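Local coordinates for adenosine kinase, putative (Trypanosoma brucei, PDB 2XTB), which probably phosphorylates adenosine and related nucleosides to their monophosphates with ATP, as a purine-salvage enzyme of the PfkB carbohydrate kinase family, at residues 11-16 with 166-171. Numbering follows the deposited sequence.
With KRM (4-[5-(4-phenoxyphenyl)-1H-pyrazol-3-yl]morpholine), chain B.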
ATOM      1  N   TYR A  11       4.355  -4.509 -10.633  1.00 30.98           N
ATOM      2  CA  TYR A  11       3.369  -3.508 -10.982  1.00 29.95           C
ATOM      3  C   TYR A  11       2.600  -3.140  -9.718  1.00 29.34           C
ATOM      4  O   TYR A  11       2.119  -4.017  -8.995  1.00 29.24           O
ATOM      5  CB  TYR A  11       2.422  -4.079 -12.037  1.00 29.90           C
ATOM      6  CG  TYR A  11       1.364  -3.125 -12.538  1.00 29.58           C
ATOM      7  CD1 TYR A  11       1.582  -2.361 -13.679  1.00 29.38           C
ATOM      8  CD2 TYR A  11       0.137  -3.005 -11.885  1.00 29.22           C
ATOM      9  CE1 TYR A  11       0.613  -1.489 -14.154  1.00 29.49           C
ATOM     10  CE2 TYR A  11      -0.839  -2.137 -12.351  1.00 29.44           C
ATOM     11  CZ  TYR A  11      -0.593  -1.383 -13.487  1.00 29.46           C
ATOM     12  OH  TYR A  11      -1.551  -0.521 -13.959  1.00 29.40           O
ATOM     13  N   VAL A  12       2.498  -1.844  -9.447  1.00 28.49           N
ATOM     14  CA  VAL A  12       1.787  -1.357  -8.271  1.00 27.76           C
ATOM     15  C   VAL A  12       0.758  -0.324  -8.703  1.00 27.39           C
ATOM     16  O   VAL A  12       1.088   0.627  -9.406  1.00 27.41           O
ATOM     17  CB  VAL A  12       2.753  -0.737  -7.215  1.00 27.66           C
ATOM     18  CG1 VAL A  12       1.980  -0.167  -6.041  1.00 27.43           C
ATOM     19  CG2 VAL A  12       3.747  -1.767  -6.713  1.00 27.39           C
ATOM     20  N   GLN A  13      -0.489  -0.519  -8.296  1.00 26.90           N
ATOM     21  CA  GLN A  13      -1.516   0.480  -8.543  1.00 26.58           C
ATOM     22  C   GLN A  13      -2.155   0.928  -7.238  1.00 26.41           C
ATOM     23  O   GLN A  13      -2.499   0.107  -6.389  1.00 26.48           O
ATOM     24  CB  GLN A  13      -2.563  -0.038  -9.522  1.00 26.50           C
ATOM     25  CG  GLN A  13      -3.572   1.014  -9.968  1.00 26.83           C
ATOM     26  CD  GLN A  13      -4.208   0.696 -11.306  1.00 26.99           C
ATOM     27  OE1 GLN A  13      -5.390   0.958 -11.523  1.00 27.00           O
ATOM     28  NE2 GLN A  13      -3.424   0.132 -12.216  1.00 27.31           N
ATOM     29  N   CYS A  14      -2.293   2.242  -7.084  1.00 26.18           N
ATOM     30  CA  CYS A  14      -2.865   2.828  -5.878  1.00 26.06           C
ATOM     31  C   CYS A  14      -3.193   4.302  -6.095  1.00 25.99           C
ATOM     32  O   CYS A  14      -3.074   4.822  -7.210  1.00 25.87           O
ATOM     33  CB  CYS A  14      -1.903   2.665  -4.696  1.00 26.02           C
ATOM     34  SG  CYS A  14      -2.644   2.950  -3.076  1.00 25.88           S
ATOM     35  N   ASN A  15      -3.615   4.959  -5.016  1.00 25.90           N
ATOM     36  CA  ASN A  15      -3.884   6.389  -5.004  1.00 25.72           C
ATOM     37  C   ASN A  15      -2.657   7.174  -4.525  1.00 25.44           C
ATOM     38  O   ASN A  15      -2.325   7.145  -3.337  1.00 25.54           O
ATOM     39  CB  ASN A  15      -5.097   6.680  -4.114  1.00 25.81           C
ATOM     40  CG  ASN A  15      -6.381   6.037  -4.633  1.00 26.25           C
ATOM     41  OD1 ASN A  15      -6.407   5.445  -5.715  1.00 26.98           O
ATOM     42  ND2 ASN A  15      -7.454   6.159  -3.861  1.00 26.51           N
ATOM     43  N   PRO A  16      -1.967   7.868  -5.452  1.00 25.09           N
ATOM     44  CA  PRO A  16      -0.751   8.587  -5.074  1.00 24.80           C
ATOM     45  C   PRO A  16      -1.040   9.905  -4.360  1.00 24.46           C
ATOM     46  O   PRO A  16      -1.757  10.753  -4.889  1.00 24.37           O
ATOM     47  CB  PRO A  16      -0.047   8.829  -6.416  1.00 24.83           C
ATOM     48  CG  PRO A  16      -1.113   8.771  -7.442  1.00 24.79           C
ATOM     49  CD  PRO A  16      -2.282   8.015  -6.886  1.00 25.03           C
ATOM     50  N   PHE A 166       1.810  -8.320  -9.391  1.00 24.92           N
ATOM     51  CA  PHE A 166       0.834  -7.238  -9.357  1.00 24.65           C
ATOM     52  C   PHE A 166       0.355  -6.982  -7.936  1.00 24.51           C
ATOM     53  O   PHE A 166      -0.281  -7.840  -7.326  1.00 24.51           O
ATOM     54  CB  PHE A 166      -0.369  -7.575 -10.250  1.00 24.60           C
ATOM     55  CG  PHE A 166      -0.042  -7.656 -11.711  1.00 24.48           C
ATOM     56  CD1 PHE A 166       0.443  -8.835 -12.266  1.00 24.58           C
ATOM     57  CD2 PHE A 166      -0.231  -6.557 -12.539  1.00 24.54           C
ATOM     58  CE1 PHE A 166       0.747  -8.913 -13.618  1.00 24.53           C
ATOM     59  CE2 PHE A 166       0.066  -6.627 -13.895  1.00 24.39           C
ATOM     60  CZ  PHE A 166       0.557  -7.806 -14.434  1.00 24.51           C
ATOM     61  N   TYR A 167       0.665  -5.802  -7.409  1.00 24.45           N
ATOM     62  CA  TYR A 167       0.164  -5.404  -6.097  1.00 24.32           C
ATOM     63  C   TYR A 167      -0.862  -4.288  -6.211  1.00 24.18           C
ATOM     64  O   TYR A 167      -0.611  -3.250  -6.827  1.00 24.00           O
ATOM     65  CB  TYR A 167       1.300  -4.989  -5.153  1.00 24.48           C
ATOM     66  CG  TYR A 167       0.817  -4.292  -3.896  1.00 24.48           C
ATOM     67  CD1 TYR A 167       0.239  -5.012  -2.852  1.00 24.77           C
ATOM     68  CD2 TYR A 167       0.924  -2.909  -3.758  1.00 24.55           C
ATOM     69  CE1 TYR A 167      -0.214  -4.374  -1.700  1.00 25.04           C
ATOM     70  CE2 TYR A 167       0.474  -2.262  -2.613  1.00 24.75           C
ATOM     71  CZ  TYR A 167      -0.092  -2.998  -1.586  1.00 24.89           C
ATOM     72  OH  TYR A 167      -0.536  -2.354  -0.450  1.00 25.12           O
ATOM     73  N   PHE A 168      -2.017  -4.523  -5.601  1.00 24.07           N
ATOM     74  CA  PHE A 168      -3.087  -3.545  -5.525  1.00 24.01           C
ATOM     75  C   PHE A 168      -3.491  -3.355  -4.071  1.00 24.08           C
ATOM     76  O   PHE A 168      -3.751  -4.327  -3.356  1.00 24.17           O
ATOM     77  CB  PHE A 168      -4.300  -4.021  -6.326  1.00 23.91           C
ATOM     78  CG  PHE A 168      -4.277  -3.620  -7.772  1.00 23.86           C
ATOM     79  CD1 PHE A 168      -3.366  -4.184  -8.657  1.00 23.66           C
ATOM     80  CD2 PHE A 168      -5.192  -2.692  -8.256  1.00 23.87           C
ATOM     81  CE1 PHE A 168      -3.356  -3.817  -9.996  1.00 23.78           C
ATOM     82  CE2 PHE A 168      -5.193  -2.322  -9.598  1.00 23.80           C
ATOM     83  CZ  PHE A 168      -4.273  -2.887 -10.469  1.00 23.76           C
ATOM     84  N   SER A 169      -3.536  -2.103  -3.628  1.00 23.95           N
ATOM     85  CA  SER A 169      -4.111  -1.790  -2.329  1.00 23.83           C
ATOM     86  C   SER A 169      -5.629  -1.877  -2.460  1.00 23.62           C
ATOM     87  O   SER A 169      -6.165  -1.814  -3.571  1.00 23.68           O
ATOM     88  CB  SER A 169      -3.686  -0.397  -1.874  1.00 23.88           C
ATOM     89  OG  SER A 169      -4.030   0.576  -2.848  1.00 24.50           O
ATOM     90  N   GLY A 170      -6.317  -2.034  -1.332  1.00 23.30           N
ATOM     91  CA  GLY A 170      -7.775  -2.110  -1.327  1.00 22.96           C
ATOM     92  C   GLY A 170      -8.423  -0.823  -1.797  1.00 22.80           C
ATOM     93  O   GLY A 170      -9.569  -0.829  -2.251  1.00 23.01           O
ATOM     94  N   PHE A 171      -7.675   0.277  -1.703  1.00 22.38           N
ATOM     95  CA  PHE A 171      -8.155   1.607  -2.067  1.00 21.94           C
ATOM     96  C   PHE A 171      -8.469   1.757  -3.553  1.00 21.81           C
ATOM     97  O   PHE A 171      -9.221   2.652  -3.944  1.00 21.77           O
ATOM     98  CB  PHE A 171      -7.142   2.672  -1.637  1.00 21.75           C
ATOM     99  CG  PHE A 171      -6.829   2.664  -0.162  1.00 21.61           C
ATOM    100  CD1 PHE A 171      -5.524   2.472   0.283  1.00 21.18           C
ATOM    101  CD2 PHE A 171      -7.837   2.847   0.785  1.00 21.31           C
ATOM    102  CE1 PHE A 171      -5.230   2.469   1.645  1.00 20.65           C
ATOM    103  CE2 PHE A 171      -7.546   2.843   2.149  1.00 20.69           C
ATOM    104  CZ  PHE A 171      -6.240   2.654   2.575  1.00 20.62           C
TER
HETATM  105  C24 KRM B1344      -4.946   6.492  -0.421  1.00 40.55           C
HETATM  106  C23 KRM B1344      -3.658   5.772  -0.041  1.00 40.10           C
HETATM  107  O22 KRM B1344      -3.186   6.289   1.202  1.00 39.71           O
HETATM  108  C21 KRM B1344      -4.057   5.934   2.276  1.00 40.13           C
HETATM  109  C20 KRM B1344      -5.420   6.605   2.099  1.00 40.81           C
HETATM  110  N19 KRM B1344      -5.876   6.429   0.712  1.00 41.39           N
HETATM  111  C16 KRM B1344      -7.215   6.249   0.433  1.00 41.70           C
HETATM  112  C15 KRM B1344      -8.257   6.528   1.305  1.00 42.03           C
HETATM  113  N17 KRM B1344      -7.621   5.806  -0.754  1.00 41.96           N
HETATM  114  N18 KRM B1344      -9.020   5.774  -0.656  1.00 42.31           N
HETATM  115  C14 KRM B1344      -9.404   6.206   0.575  1.00 42.94           C
HETATM  116  C11 KRM B1344     -10.830   6.304   1.018  1.00 43.00           C
HETATM  117  C10 KRM B1344     -11.175   6.849   2.258  1.00 43.25           C
HETATM  118  C9  KRM B1344     -12.518   6.927   2.641  1.00 43.51           C
HETATM  119  C12 KRM B1344     -11.838   5.843   0.167  1.00 43.30           C
HETATM  120  C13 KRM B1344     -13.177   5.920   0.549  1.00 43.58           C
HETATM  121  C8  KRM B1344     -13.526   6.459   1.788  1.00 43.72           C
HETATM  122  O7  KRM B1344     -14.861   6.522   2.128  1.00 44.46           O
HETATM  123  C6  KRM B1344     -15.335   6.559   3.423  1.00 45.57           C
HETATM  124  C1  KRM B1344     -15.793   7.765   3.965  1.00 45.88           C
HETATM  125  C5  KRM B1344     -15.379   5.397   4.199  1.00 45.85           C
HETATM  126  C4  KRM B1344     -15.866   5.445   5.509  1.00 46.08           C
HETATM  127  C3  KRM B1344     -16.316   6.652   6.049  1.00 45.76           C
HETATM  128  C2  KRM B1344     -16.280   7.815   5.275  1.00 46.03           C
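Tyr11 to Gln13 and Phe166 to Ser169 run as neighbouring parallel strands, their axes 4.8 Å apart at closest and 14° from parallel. Two backbone bonds fix the register: Tyr167 N donates to Tyr11 O (2.8 Å), and Gln13 N to Tyr167 O (3.1 Å). The strands spread gradually toward their C-terminal ends, with 6.0 Å between the CA atoms of Cys14 and Ser169. On the sheet face that carries Tyr11, Gln13, Phe166 and Phe168, CB of Gln13 sits over one face of the Phe168 ring, 3.7 Å from its centroid, a CH-pi contact. With CG anti to the backbone N and the chain extended, the Gln13 side chain runs beside that ring, its amide tilted 40° to the ring plane. These strands are central in the parallel part of the large sheet of the ribokinase-like alpha/beta fold, and their C-terminal ends open into the adenosine site. CE1 of Phe168 comes to the edge of the Tyr11 ring, 3.8 Å from Tyr11 CE2, whereas the Phe166 ring meets Tyr11 obliquely. Helix 177-189 packs on this face; helix 66-77 lies against Val12 and Tyr167 on the other. In the site Asn15 and Phe171, both adenosine-binding residues, contact the morpholinyl-pyrazole ligand, which Ser66 N also bonds: Asn15 ND2 makes a weak, bent hydrogen bond to N17 (3.1 Å, 129° at the hydrogen), while ligand C16 lies 3.5 Å above the Phe171 ring plane, toward its rim.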